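Local coordinates for ferric-chelate reductase (NAD(P)H) (Archaeoglobus fulgidus, PDB 1I0R), which catalyses the reduction of ferric iron held in chelators such as siderophores, taking electrons from NAD(P)H with the help of a flavin cofactor, at the interface of chains A and B. Residues are numbered along the deposited sequence; one frame, centred on the assembly and turned at random. Chains: chain A/B, Conserved hypothetical protein.

The interface of chains A and B. Residues chain A 11-12, 14, 32-34, 66; chain B 8-11.
A:Phe33 points its CD2 edge at the CD2-CE2 side of the B:Tyr11 ring, whose phenol reaches on to the backbone of A:Gln34. The two rings meet edge to face, their planes 58° apart, and their side chains run past each other in opposite directions. B:Tyr11 CD2 lies in the plane of the A:Phe33 ring, at its edge, and B:Tyr11 CE2 comes to 3.4 Å from A:Phe33 CD2. With CG of B:Tyr11 beside its own backbone N (chi1 -54°), the ring swings across to strand 32-36, where its OH accepts a hydrogen bond of 2.9 Å from A:Gln34 N. A phenylalanine in its place would probably keep the ring contact but leave the A:Gln34 amide without this partner and water 2 without its link to chain B.

The other tight spot is around A:Tyr14. A:Tyr14 OH accepts a fairly straight hydrogen bond (161° at H) from B:Ser10 N, 3.1 Å away, while CG2 of B:Ile9 presses on the same oxygen. B:Ile9 crosses the phenol at about a right angle, and within chain A the ring has A:Val32 CB over one face and A:Val66 CG2 at its edge, which should limit its tilt. Water 1 ties the polar groups together: it bonds to A:Tyr14 OH, A:Gly12 N, A:Val32 O and B:Ser10 O, the last at 2.7 Å, and also sits above a face of A:Phe33, toward the rim.

The packing is looser at the margins. Water 2, in plane at the edge of the B:Tyr11 ring, extends the direct bond by linking the same OH to A:Gln34 OE1. B:Lys8 O, the backbone carbonyl oxygen, lies 3.6 Å from A:Val66 CG1, and the lysine amine points away from the patch.

The two-fold homodimer repeats this contact with the chains exchanged. In each, the end of 3-10 helix 3-8 (B:Lys8) faces strand 61-67, and the loop after it faces the A:Gly12 loop and strands 14-20 and 32-36, in the antiparallel beta-barrel subunit that binds flavin.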
# COMPACT_ATOMS: atom_id res chain seq x y z
N TYR A 11 -4.52 1.00 -3.56
CA TYR A 11 -4.47 -0.05 -2.51
C TYR A 11 -5.29 -1.25 -2.93
O TYR A 11 -6.09 -1.17 -3.86
CB TYR A 11 -5.15 0.41 -1.20
CG TYR A 11 -4.71 1.72 -0.56
CD1 TYR A 11 -5.12 2.95 -1.08
CD2 TYR A 11 -3.88 1.73 0.57
CE1 TYR A 11 -4.70 4.14 -0.51
CE2 TYR A 11 -3.46 2.91 1.14
CZ TYR A 11 -3.87 4.11 0.60
OH TYR A 11 -3.42 5.27 1.18
N GLY A 12 -5.08 -2.37 -2.23
CA GLY A 12 -5.94 -3.54 -2.41
C GLY A 12 -7.00 -3.44 -1.30
O GLY A 12 -7.16 -2.41 -0.65
N TYR A 14 -8.54 -5.97 1.92
CA TYR A 14 -8.22 -7.20 2.65
C TYR A 14 -8.98 -7.36 3.93
O TYR A 14 -9.57 -6.40 4.44
CB TYR A 14 -6.73 -7.09 3.07
CG TYR A 14 -5.76 -6.62 2.01
CD1 TYR A 14 -5.53 -5.24 1.78
CD2 TYR A 14 -5.13 -7.54 1.18
CE1 TYR A 14 -4.68 -4.81 0.72
CE2 TYR A 14 -4.30 -7.14 0.13
CZ TYR A 14 -4.08 -5.77 -0.09
OH TYR A 14 -3.26 -5.39 -1.14
N VAL A 32 -2.21 -2.51 3.56
CA VAL A 32 -1.46 -3.77 3.69
C VAL A 32 -0.46 -3.80 2.54
O VAL A 32 -0.85 -3.63 1.39
CB VAL A 32 -2.41 -5.01 3.53
CG1 VAL A 32 -1.63 -6.31 3.54
CG2 VAL A 32 -3.46 -4.99 4.65
N PHE A 33 0.82 -4.01 2.84
CA PHE A 33 1.83 -4.00 1.78
C PHE A 33 3.06 -4.81 2.15
O PHE A 33 3.41 -4.92 3.32
CB PHE A 33 2.35 -2.56 1.54
CG PHE A 33 1.32 -1.59 1.03
CD1 PHE A 33 0.44 -0.96 1.90
CD2 PHE A 33 1.22 -1.33 -0.34
CE1 PHE A 33 -0.56 -0.07 1.41
CE2 PHE A 33 0.25 -0.46 -0.84
CZ PHE A 33 -0.64 0.17 0.04
N GLN A 34 3.72 -5.38 1.14
CA GLN A 34 4.96 -6.10 1.40
C GLN A 34 6.08 -5.04 1.53
O GLN A 34 6.13 -4.10 0.74
CB GLN A 34 5.29 -7.03 0.24
CG GLN A 34 6.62 -7.76 0.46
CD GLN A 34 6.85 -8.88 -0.56
OE1 GLN A 34 6.05 -9.12 -1.48
NE2 GLN A 34 7.98 -9.58 -0.40
N VAL A 66 -6.80 -11.73 0.96
CA VAL A 66 -6.87 -10.79 -0.16
C VAL A 66 -8.25 -11.02 -0.81
O VAL A 66 -8.51 -12.09 -1.37
CB VAL A 66 -5.73 -11.06 -1.18
CG1 VAL A 66 -5.82 -10.02 -2.28
CG2 VAL A 66 -4.35 -11.05 -0.45
N LYS B 8 -0.49 -10.94 -5.16
CA LYS B 8 -1.91 -10.60 -5.16
C LYS B 8 -2.14 -9.28 -4.41
O LYS B 8 -3.24 -8.75 -4.42
CB LYS B 8 -2.75 -11.72 -4.52
CG LYS B 8 -2.63 -13.08 -5.24
CD LYS B 8 -3.06 -12.97 -6.70
CE LYS B 8 -3.12 -14.36 -7.30
NZ LYS B 8 -3.41 -14.29 -8.76
N ILE B 9 -1.10 -8.78 -3.74
CA ILE B 9 -1.18 -7.49 -3.03
C ILE B 9 -1.11 -6.36 -4.08
O ILE B 9 -0.27 -6.40 -5.00
CB ILE B 9 -0.02 -7.36 -2.02
CG1 ILE B 9 -0.16 -8.45 -0.95
CG2 ILE B 9 0.01 -5.96 -1.40
CD1 ILE B 9 1.03 -8.50 0.02
N SER B 10 -1.97 -5.36 -3.93
CA SER B 10 -2.05 -4.24 -4.89
C SER B 10 -1.23 -2.99 -4.52
O SER B 10 -1.13 -2.61 -3.36
CB SER B 10 -3.53 -3.83 -5.08
OG SER B 10 -4.30 -4.89 -5.67
N TYR B 11 -0.64 -2.35 -5.54
CA TYR B 11 0.17 -1.15 -5.34
C TYR B 11 -0.04 -0.15 -6.47
O TYR B 11 -0.56 -0.48 -7.54
CB TYR B 11 1.67 -1.45 -5.36
CG TYR B 11 2.18 -2.52 -4.43
CD1 TYR B 11 2.04 -3.87 -4.73
CD2 TYR B 11 2.80 -2.16 -3.23
CE1 TYR B 11 2.50 -4.85 -3.86
CE2 TYR B 11 3.27 -3.12 -2.35
CZ TYR B 11 3.11 -4.47 -2.66
OH TYR B 11 3.48 -5.45 -1.77
O HOH W 1 -2.37 -2.86 -0.94
O HOH W 2 3.80 -7.95 -2.72